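Local structure of hypothetical protein PA3352 (Pseudomonas aeruginosa, 2FUP) at residues Pro3-Leu9 against Arg85-Leu91; Phe12-Ile16 against Arg94-Leu98; His18-Leu22 against Leu51-Leu55; Val26-Phe30 against Ala108-Asn112. The protein probably acts as an FlgN-type flagella synthesis protein, which in related bacteria is an export chaperone for hook-filament junction proteins. All blocks are in the same frame, centred on the assembly; numbering follows the deposited sequence. Where two conformers were deposited one is given.

Contact 1 (Pro3-Leu9 against Arg85-Leu91)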
# COMPACT_ATOMS: atom_id res chain seq x y z
N PRO A 3 21.47 11.11 10.99
CA PRO A 3 20.41 10.93 9.97
C PRO A 3 19.02 11.25 10.50
O PRO A 3 18.60 10.61 11.48
CB PRO A 3 20.51 9.44 9.61
CG PRO A 3 21.97 9.10 9.86
CD PRO A 3 22.35 9.92 11.10
N ASP A 4 18.36 12.28 9.91
CA ASP A 4 16.97 12.60 10.26
C ASP A 4 16.12 13.14 9.09
O ASP A 4 15.22 13.93 9.29
CB ASP A 4 16.87 13.56 11.43
CG ASP A 4 17.46 14.90 11.12
OD1 ASP A 4 18.07 15.05 10.00
OD2 ASP A 4 17.33 15.79 12.01
N SER A 5 16.40 12.69 7.87
CA SER A 5 15.55 13.04 6.76
C SER A 5 14.16 12.48 6.89
O SER A 5 14.00 11.30 7.23
CB SER A 5 16.17 12.46 5.49
OG SER A 5 15.27 12.73 4.43
N PRO A 6 13.16 13.32 6.60
CA PRO A 6 11.78 12.88 6.73
C PRO A 6 11.29 11.99 5.61
O PRO A 6 10.13 11.51 5.68
CB PRO A 6 11.03 14.20 6.73
CG PRO A 6 11.91 15.09 5.92
CD PRO A 6 13.24 14.75 6.31
N THR A 7 12.14 11.73 4.60
CA THR A 7 11.56 11.10 3.39
C THR A 7 10.91 9.76 3.58
O THR A 7 9.82 9.52 3.13
CB THR A 7 12.61 11.00 2.31
OG1 THR A 7 13.25 12.26 2.16
CG2 THR A 7 12.04 10.56 0.99
N LEU A 8 11.57 8.84 4.26
CA LEU A 8 11.02 7.51 4.41
C LEU A 8 9.73 7.54 5.19
O LEU A 8 8.73 6.86 4.80
CB LEU A 8 11.99 6.52 5.04
CG LEU A 8 11.63 5.06 5.02
CD1 LEU A 8 11.46 4.57 3.61
CD2 LEU A 8 12.67 4.19 5.67
N LEU A 9 9.71 8.29 6.29
CA LEU A 9 8.51 8.36 7.07
C LEU A 9 7.38 9.00 6.28
O LEU A 9 6.23 8.56 6.38
CB LEU A 9 8.77 9.08 8.39
CG LEU A 9 7.59 9.10 9.39
CD1 LEU A 9 7.15 7.72 9.83
CD2 LEU A 9 8.08 9.90 10.65
N ARG A 85 17.64 6.21 14.80
CA ARG A 85 16.91 7.39 14.36
C ARG A 85 15.83 7.75 15.37
O ARG A 85 15.13 6.88 15.90
CB ARG A 85 16.18 7.11 13.03
CG ARG A 85 17.08 6.75 11.87
CD ARG A 85 16.27 6.46 10.62
NE ARG A 85 15.50 7.65 10.24
CZ ARG A 85 15.89 8.61 9.42
NH1 ARG A 85 17.05 8.55 8.77
NH2 ARG A 85 15.10 9.65 9.28
N ALA A 86 15.69 9.06 15.60
CA ALA A 86 14.64 9.55 16.47
C ALA A 86 13.27 9.16 15.95
O ALA A 86 12.39 8.93 16.78
CB ALA A 86 14.74 11.08 16.60
N ASP A 87 13.11 9.02 14.64
CA ASP A 87 11.84 8.70 14.06
C ASP A 87 11.68 7.18 13.91
O ASP A 87 10.73 6.70 13.31
CB ASP A 87 11.55 9.40 12.72
CG ASP A 87 12.41 8.89 11.57
OD1 ASP A 87 13.16 7.93 11.78
OD2 ASP A 87 12.31 9.52 10.43
N GLY A 88 12.61 6.40 14.47
CA GLY A 88 12.67 4.96 14.18
C GLY A 88 11.45 4.18 14.65
O GLY A 88 10.97 3.27 13.93
N ALA A 89 10.97 4.50 15.84
CA ALA A 89 9.81 3.74 16.34
C ALA A 89 8.60 4.02 15.47
O ALA A 89 7.79 3.11 15.17
CB ALA A 89 9.52 4.08 17.78
N GLU A 90 8.45 5.27 15.01
CA GLU A 90 7.38 5.59 14.12
C GLU A 90 7.57 4.89 12.79
O GLU A 90 6.57 4.45 12.20
CB GLU A 90 7.31 7.11 13.85
CG GLU A 90 6.57 7.83 14.85
CD GLU A 90 5.12 7.52 14.74
OE1 GLU A 90 4.55 7.40 13.63
OE2 GLU A 90 4.57 7.36 15.77
N LEU A 91 8.79 4.85 12.22
CA LEU A 91 9.01 4.09 10.99
C LEU A 91 8.48 2.66 11.10
O LEU A 91 7.83 2.14 10.19
CB LEU A 91 10.49 4.08 10.56
CG LEU A 91 11.14 5.36 10.06
CD1 LEU A 91 12.60 5.25 9.91
CD2 LEU A 91 10.52 5.74 8.74
O HOH W 1 12.11 9.14 7.67
O HOH W 2 18.32 10.41 6.94
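Arg85 reaches across to the N-terminal loop Pro3-Ser5, and its guanidinium does most of the polar work. Within its own turn it holds Asp87 side-on: NE of Arg85 lies 2.8 Å from Asp87 OD1 and its NH2 3.0 Å from Asp87 OD2, both carboxylate oxygens lying close to the guanidinium plane. Arg85 NH2 also makes a weak, bent bond to Ser5 O (2.9 Å, 123°), which lies near that plane, while Pro3 O sits over one face.

Two waters complete the polar seam. Water 1 donates to Ser5 O and Asp87 OD2 and accepts from Leu9 N, an amide in the first turn of helix 7-34; water 2 accepts from Ser5 N and Arg85 NH1. Ser5 OG caps that helix, accepting from Thr7 N at 3.3 Å.

Apolar contact takes over deeper in. CD2 of Leu91 lies 3.8 Å from Leu9 CB and 3.9 Å from Leu8 CG, the Leu8 and Leu91 side chains crossing at about a right angle, and Tyr81 of helix 75-82 touches both.

The salt bridge with Asp87 holds the guanidinium in place and probably offsets much of its charge; the loop is met mainly through backbone atoms and water.

Contact 2 (Phe12-Ile16 against Arg94-Leu98)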
# COMPACT_ATOMS: atom_id res chain seq x y z
N PHE A 12 5.87 6.36 3.99
CA PHE A 12 4.98 5.49 4.72
C PHE A 12 3.67 6.19 5.01
O PHE A 12 2.61 5.57 4.88
CB PHE A 12 5.59 5.02 6.04
CG PHE A 12 6.52 3.86 5.91
CD1 PHE A 12 6.09 2.63 5.43
CD2 PHE A 12 7.85 3.95 6.27
CE1 PHE A 12 6.95 1.57 5.30
CE2 PHE A 12 8.73 2.84 6.13
CZ PHE A 12 8.26 1.64 5.65
N ALA A 13 3.72 7.44 5.47
CA ALA A 13 2.48 8.18 5.80
C ALA A 13 1.60 8.30 4.56
O ALA A 13 0.40 8.07 4.61
CB ALA A 13 2.81 9.59 6.35
N GLU A 14 2.19 8.67 3.44
CA GLU A 14 1.43 8.78 2.21
C GLU A 14 0.81 7.45 1.81
O GLU A 14 -0.37 7.37 1.46
CB GLU A 14 2.33 9.22 1.06
CG GLU A 14 2.80 10.65 1.16
CD GLU A 14 3.70 11.12 -0.00
OE1 GLU A 14 3.84 10.35 -1.01
OE2 GLU A 14 4.24 12.27 0.11
N ASP A 15 1.57 6.37 1.94
CA ASP A 15 1.06 5.07 1.51
C ASP A 15 -0.01 4.52 2.43
O ASP A 15 -0.93 3.85 1.96
CB ASP A 15 2.21 4.07 1.26
CG ASP A 15 2.86 4.30 -0.07
OD1 ASP A 15 3.66 3.46 -0.54
OD2 ASP A 15 2.41 5.21 -0.71
N ILE A 16 0.06 4.79 3.73
CA ILE A 16 -1.04 4.41 4.66
C ILE A 16 -2.36 5.11 4.21
O ILE A 16 -3.42 4.50 4.15
CB ILE A 16 -0.67 4.68 6.11
CG1 ILE A 16 0.33 3.61 6.59
CG2 ILE A 16 -1.90 4.64 6.98
CD1 ILE A 16 1.14 4.03 7.75
N ARG A 94 4.61 2.46 11.46
CA ARG A 94 3.95 2.73 10.18
C ARG A 94 4.21 1.62 9.16
O ARG A 94 3.32 1.26 8.41
CB ARG A 94 4.38 4.12 9.64
CG ARG A 94 4.04 5.26 10.55
CD ARG A 94 2.56 5.59 10.71
NE ARG A 94 1.82 4.63 11.46
CZ ARG A 94 1.69 4.53 12.79
NH1 ARG A 94 2.34 5.29 13.64
NH2 ARG A 94 0.92 3.58 13.26
N GLY A 95 5.43 1.09 9.11
CA GLY A 95 5.69 -0.01 8.21
C GLY A 95 4.76 -1.17 8.52
O GLY A 95 4.26 -1.85 7.64
N ASP A 96 4.56 -1.49 9.81
CA ASP A 96 3.73 -2.63 10.18
C ASP A 96 2.24 -2.37 9.87
O ASP A 96 1.51 -3.27 9.49
CB ASP A 96 3.88 -2.92 11.69
CG ASP A 96 5.26 -3.39 12.07
OD1 ASP A 96 5.99 -3.95 11.19
OD2 ASP A 96 5.62 -3.28 13.28
N GLU A 97 1.81 -1.13 10.08
CA GLU A 97 0.44 -0.77 9.72
C GLU A 97 0.21 -0.88 8.22
O GLU A 97 -0.83 -1.33 7.76
CB GLU A 97 0.10 0.63 10.17
CG GLU A 97 -1.32 1.08 9.91
CD GLU A 97 -1.62 2.48 10.43
OE1 GLU A 97 -0.66 3.23 10.86
OE2 GLU A 97 -2.85 2.79 10.38
N LEU A 98 1.15 -0.36 7.44
CA LEU A 98 1.06 -0.52 5.99
C LEU A 98 1.01 -1.95 5.58
O LEU A 98 0.21 -2.33 4.73
CB LEU A 98 2.21 0.21 5.30
CG LEU A 98 2.17 0.20 3.77
CD1 LEU A 98 0.90 0.88 3.21
CD2 LEU A 98 3.42 0.80 3.15
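Segments Phe12-Ile16 and Arg94-Leu98 run nearly parallel, their local axes 9.6 Å apart at closest approach and inclined by 25°, as two neighbours in the elongated all-helical bundle of this FlgN-family protein. The backbones come nearest at Ile16 and Leu98, whose CA atoms are 5.5 Å apart; no hydrogen bond crosses between the segments.

Gly95 allows the Phe12 ring to lie against the opposite backbone. Phe12 CE1 approaches Gly95 CA to 3.5 Å, and Gly95 N stands over one face of the ring, displaced toward its rim. At the ring edge Phe12 CD1 meets Leu98 CD2, the two side chains crossing at about a right angle. The same aromatic side chain is near a bound 2-methyl-2,4-pentanediol, probably from the crystallisation liquor, whose O4 is hydrogen-bonded to Gly95 O.

Leu98 swings its CG away from the backbone N (chi1 -176°), which carries CD1 to 3.7 Å from Asp15 O and places both methyls by Asp15 CB. In the conformer described, the Asp15 carboxylate turns to a salt bridge with Arg62 and a hydrogen bond from Asn58 on helix 39-68.

Toward the outer side, Ile16 sets its CD1 beside a charged pair. Folding at chi2 and chi3 brings NE and NH2 of Arg94 side-on to the single oxygen Glu97 OE1, in two bent bonds of 2.9 Å that form a salt bridge; Glu90 supplies a second partner at NH1. Ile16 CD1 touches this group at the edge of the guanidinium, 3.6 Å from Arg94 CD and 3.7 Å from Glu97 OE1.

Contact 3 (His18-Leu22 against Leu51-Leu55)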
# COMPACT_ATOMS: atom_id res chain seq x y z
N HIS A 18 -3.04 6.19 1.16
CA HIS A 18 -3.51 5.61 -0.10
C HIS A 18 -4.06 4.19 0.08
O HIS A 18 -5.02 3.83 -0.59
CB HIS A 18 -2.43 5.64 -1.17
CG HIS A 18 -1.91 7.01 -1.45
ND1 HIS A 18 -2.72 8.12 -1.49
CD2 HIS A 18 -0.66 7.44 -1.73
CE1 HIS A 18 -1.98 9.18 -1.81
NE2 HIS A 18 -0.72 8.79 -1.91
N ALA A 19 -3.45 3.38 0.95
CA ALA A 19 -3.94 2.04 1.20
C ALA A 19 -5.29 2.07 1.89
O ALA A 19 -6.15 1.28 1.59
CB ALA A 19 -2.94 1.26 2.02
N ASN A 20 -5.48 2.98 2.83
CA ASN A 20 -6.83 3.14 3.41
C ASN A 20 -7.86 3.52 2.33
O ASN A 20 -8.95 2.96 2.31
CB ASN A 20 -6.80 4.21 4.48
CG ASN A 20 -6.44 3.67 5.83
OD1 ASN A 20 -7.02 2.69 6.30
ND2 ASN A 20 -5.49 4.34 6.51
N GLN A 21 -7.50 4.45 1.45
CA GLN A 21 -8.43 4.85 0.43
C GLN A 21 -8.72 3.66 -0.50
O GLN A 21 -9.86 3.45 -0.93
CB GLN A 21 -7.99 6.11 -0.29
CG GLN A 21 -8.17 7.31 0.64
CD GLN A 21 -8.22 8.61 -0.11
OE1 GLN A 21 -7.53 8.78 -1.09
NE2 GLN A 21 -9.08 9.54 0.34
N LEU A 22 -7.68 2.90 -0.85
CA LEU A 22 -7.86 1.72 -1.72
C LEU A 22 -8.82 0.71 -1.08
O LEU A 22 -9.75 0.23 -1.70
CB LEU A 22 -6.49 1.10 -2.05
CG LEU A 22 -6.54 -0.07 -3.01
CD1 LEU A 22 -7.14 0.29 -4.33
CD2 LEU A 22 -5.13 -0.65 -3.22
N LEU A 51 -4.27 5.52 -7.22
CA LEU A 51 -3.78 5.03 -5.94
C LEU A 51 -2.78 3.92 -6.14
O LEU A 51 -1.80 3.80 -5.41
CB LEU A 51 -4.96 4.50 -5.05
CG LEU A 51 -5.87 5.62 -4.61
CD1 LEU A 51 -7.07 4.98 -3.90
CD2 LEU A 51 -5.18 6.62 -3.72
N MSE A 52 -3.05 3.06 -7.10
CA MSE A 52 -2.21 1.89 -7.30
C MSE A 52 -0.87 2.35 -7.90
O MSE A 52 0.20 1.81 -7.55
CB MSE A 52 -2.94 0.93 -8.22
CG MSE A 52 -4.20 0.41 -7.60
SE MSE A 52 -5.17 -0.65 -8.87
CE MSE A 52 -5.45 0.58 -10.25
N GLN A 53 -0.95 3.36 -8.74
CA GLN A 53 0.28 3.98 -9.30
C GLN A 53 1.12 4.59 -8.19
O GLN A 53 2.38 4.41 -8.15
CB GLN A 53 -0.07 5.11 -10.26
N GLN A 54 0.47 5.33 -7.31
CA GLN A 54 1.17 5.96 -6.21
C GLN A 54 1.73 4.90 -5.30
O GLN A 54 2.88 5.01 -4.82
CB GLN A 54 0.31 6.96 -5.39
CG GLN A 54 -0.08 8.22 -6.19
CD GLN A 54 -1.26 8.96 -5.62
OE1 GLN A 54 -2.36 8.38 -5.45
NE2 GLN A 54 -1.05 10.21 -5.25
N LEU A 55 0.97 3.86 -4.96
CA LEU A 55 1.52 2.80 -4.11
C LEU A 55 2.76 2.07 -4.73
O LEU A 55 3.73 1.73 -4.04
CB LEU A 55 0.42 1.77 -3.73
CG LEU A 55 -0.62 2.28 -2.68
CD1 LEU A 55 -1.91 1.49 -2.72
CD2 LEU A 55 -0.07 2.38 -1.27
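An antiparallel helix pair of the bundle meets here: His18-Leu22 of helix 7-34 packs against Leu51-Leu55 of helix 39-68, with local axes 9.9 Å apart and their directions 148° from each other. The interface is built from van der Waals packing, with no hydrogen bond from one segment to the other.

At one border, in the conformer described, the His18 imidazole stacks on the side-chain amide of Gln54, their planes 27° apart and the amide lying over one face of the ring. The aliphatic part of Gln54 contributes as well, its CB 3.8 Å from His18 CD2. With CG of His18 set beside the backbone N (chi1 -57°), the ring projects toward helix 39-68, and Leu51 CD2 reaches it obliquely, 3.6 Å from His18 ND1.

Leu51 divides its two methyls between successive turns of the other helix. While CD2 takes the imidazole, CD1 extends to Leu22 N at 3.7 Å and to Gln21 CB at 3.9 Å, thereby resting against backbone as well as side chain. Leu55 is split in a similar way: its CD2 lies 4.0 Å from His18 CB and near Ala19 N, whereas its CD1 meets Leu22 CD2 at 3.9 Å. The leucine contacts thus continue inward from the partly exposed histidine.

Beyond this pair, helix 88-114 also packs on helix 7-34, with Leu98 and Leu101 touching Ala19 and Cys105 touching Leu22. Helix 121-130 packs against helix 39-68, bringing Ser122 and Leu126 to selenomethionine Met52 and Leu130 to Leu55.

Contact 4 (Val26-Phe30 against Ala108-Asn112)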
# COMPACT_ATOMS: atom_id res chain seq x y z
N VAL A 26 -12.28 -0.66 -2.56
CA VAL A 26 -12.58 -2.09 -2.75
C VAL A 26 -13.86 -2.54 -2.02
O VAL A 26 -14.68 -3.32 -2.53
CB VAL A 26 -11.38 -2.98 -2.32
CG1 VAL A 26 -11.75 -4.46 -2.43
CG2 VAL A 26 -10.23 -2.68 -3.18
N ASP A 27 -14.10 -1.99 -0.84
CA ASP A 27 -15.33 -2.27 -0.12
C ASP A 27 -16.52 -1.64 -0.87
O ASP A 27 -17.64 -2.21 -0.95
CB ASP A 27 -15.28 -1.63 1.26
CG ASP A 27 -16.55 -1.89 2.07
OD1 ASP A 27 -16.82 -3.09 2.27
OD2 ASP A 27 -17.22 -0.92 2.53
N GLU A 28 -16.33 -0.43 -1.42
CA GLU A 28 -17.38 0.23 -2.16
C GLU A 28 -17.75 -0.65 -3.39
O GLU A 28 -18.91 -0.80 -3.79
CB GLU A 28 -16.93 1.64 -2.55
CG GLU A 28 -18.00 2.42 -3.24
CD GLU A 28 -17.71 3.92 -3.32
OE1 GLU A 28 -16.73 4.34 -2.66
OE2 GLU A 28 -18.41 4.66 -4.08
N GLU A 29 -16.71 -1.18 -4.04
CA GLU A 29 -16.93 -2.08 -5.15
C GLU A 29 -17.68 -3.39 -4.77
O GLU A 29 -18.55 -3.83 -5.47
CB GLU A 29 -15.57 -2.37 -5.81
CG GLU A 29 -15.60 -3.32 -6.97
CD GLU A 29 -14.18 -3.60 -7.44
OE1 GLU A 29 -13.59 -2.74 -8.14
OE2 GLU A 29 -13.63 -4.64 -7.05
N PHE A 30 -17.33 -3.96 -3.64
CA PHE A 30 -18.07 -5.10 -3.07
C PHE A 30 -19.54 -4.76 -2.95
O PHE A 30 -20.44 -5.54 -3.37
CB PHE A 30 -17.45 -5.48 -1.72
CG PHE A 30 -18.16 -6.54 -1.03
CD1 PHE A 30 -18.22 -7.79 -1.57
CD2 PHE A 30 -18.72 -6.29 0.21
CE1 PHE A 30 -18.90 -8.82 -0.90
CE2 PHE A 30 -19.42 -7.29 0.89
CZ PHE A 30 -19.50 -8.53 0.34
N ALA A 108 -9.45 -8.39 0.24
CA ALA A 108 -10.75 -7.85 -0.10
C ALA A 108 -10.89 -7.87 -1.61
O ALA A 108 -11.99 -8.10 -2.15
CB ALA A 108 -10.88 -6.42 0.42
N ASN A 109 -9.81 -7.62 -2.31
CA ASN A 109 -9.88 -7.66 -3.75
C ASN A 109 -10.07 -9.07 -4.26
O ASN A 109 -10.89 -9.32 -5.17
CB ASN A 109 -8.65 -7.04 -4.32
CG ASN A 109 -8.67 -7.01 -5.83
OD1 ASN A 109 -9.46 -6.28 -6.44
ND2 ASN A 109 -7.79 -7.82 -6.45
N LEU A 110 -9.40 -10.03 -3.63
CA LEU A 110 -9.64 -11.42 -4.00
C LEU A 110 -11.09 -11.81 -3.77
O LEU A 110 -11.71 -12.54 -4.59
CB LEU A 110 -8.68 -12.36 -3.25
CG LEU A 110 -7.24 -12.27 -3.75
CD1 LEU A 110 -6.29 -12.99 -2.79
CD2 LEU A 110 -7.08 -12.81 -5.17
N ARG A 111 -11.68 -11.40 -2.67
CA ARG A 111 -13.09 -11.66 -2.44
C ARG A 111 -13.97 -11.08 -3.57
O ARG A 111 -14.88 -11.75 -4.06
CB ARG A 111 -13.54 -11.15 -1.06
CG ARG A 111 -15.05 -11.23 -0.82
CD ARG A 111 -15.52 -10.20 0.14
NE ARG A 111 -15.10 -8.90 -0.36
CZ ARG A 111 -15.05 -7.79 0.37
NH1 ARG A 111 -15.45 -7.80 1.64
NH2 ARG A 111 -14.61 -6.69 -0.19
N ASN A 112 -13.70 -9.86 -4.00
CA ASN A 112 -14.44 -9.25 -5.12
C ASN A 112 -14.25 -10.02 -6.43
O ASN A 112 -15.24 -10.27 -7.14
CB ASN A 112 -14.00 -7.81 -5.35
CG ASN A 112 -14.43 -6.87 -4.23
OD1 ASN A 112 -15.04 -7.28 -3.25
ND2 ASN A 112 -14.18 -5.60 -4.41
O HOH W 3 -14.74 -4.81 2.02
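Arg111 lays its guanidinium flat on the Phe30 ring, the planes 11° apart and CZ of Arg111 3.8 Å from the ring centroid, a cation-pi stack. Two torsions produce the overlap: Phe30 carries its ring anti to the backbone N (chi1 176°), toward the other helix, and Arg111 bends at chi3, bringing its end back over that ring. The guanidinium lies offset toward the CB side of the ring, with NH2 of Arg111 only 3.4 Å from Phe30 CB, while Arg111 CD makes an off-centre CH-pi contact.

The neighbouring amide helps to hold this pose. Asn112 OD1 accepts from Arg111 NH2 at 3.1 Å and, weakly, from its NE; a water joins Arg111 NH2 to Asp27 OD1 on the facing helix.

These residues lie where helices 7-34 and 88-114 run side by side in the bundle, their local axes 9.6 Å apart and 22° from parallel. Val26 enters as a knob into the hole formed by Ala108, Asn109, Arg111 and Asn112, its CG1 3.6 Å from Ala108 CB.

Beside that knob, Asn112 ND2 donates twice across the interface. It reaches Val26 O at 3.0 Å with the acceptor in the amide plane and the donor tilted from the carbonyl plane, joining Phe30 N, which comes to the same oxygen from the opposite face of that plane. Its other bond, 2.9 Å to Glu29 OE2, meets the oxygen on the anti side, well out of the carboxylate plane. The buried Glu29 is extended beyond CG, and its OE1 forms a salt bridge with Lys48 of helix 39-68.

Helix 7-34 takes part in all four contacts, three times with helix 88-114 or the turn before it and once, in contact 3, with helix 39-68. Contact 3 is buried; the others are partly buried, contact 1 having several exposed residues. Contacts 1 and 4 lie on opposite sides of the chain's centre, their own centres about 33 Å apart, and both combine polar groups with water, a charged pair beside backbone in one and a cation-pi stack with a doubly donating amide in the other. The more central contacts 2 and 3 rely mainly on apolar packing, with a salt bridge or a ring-amide stack at the border. They touch through Leu98 and Ala19, contacts 1 and 2 through Leu91 and Phe12.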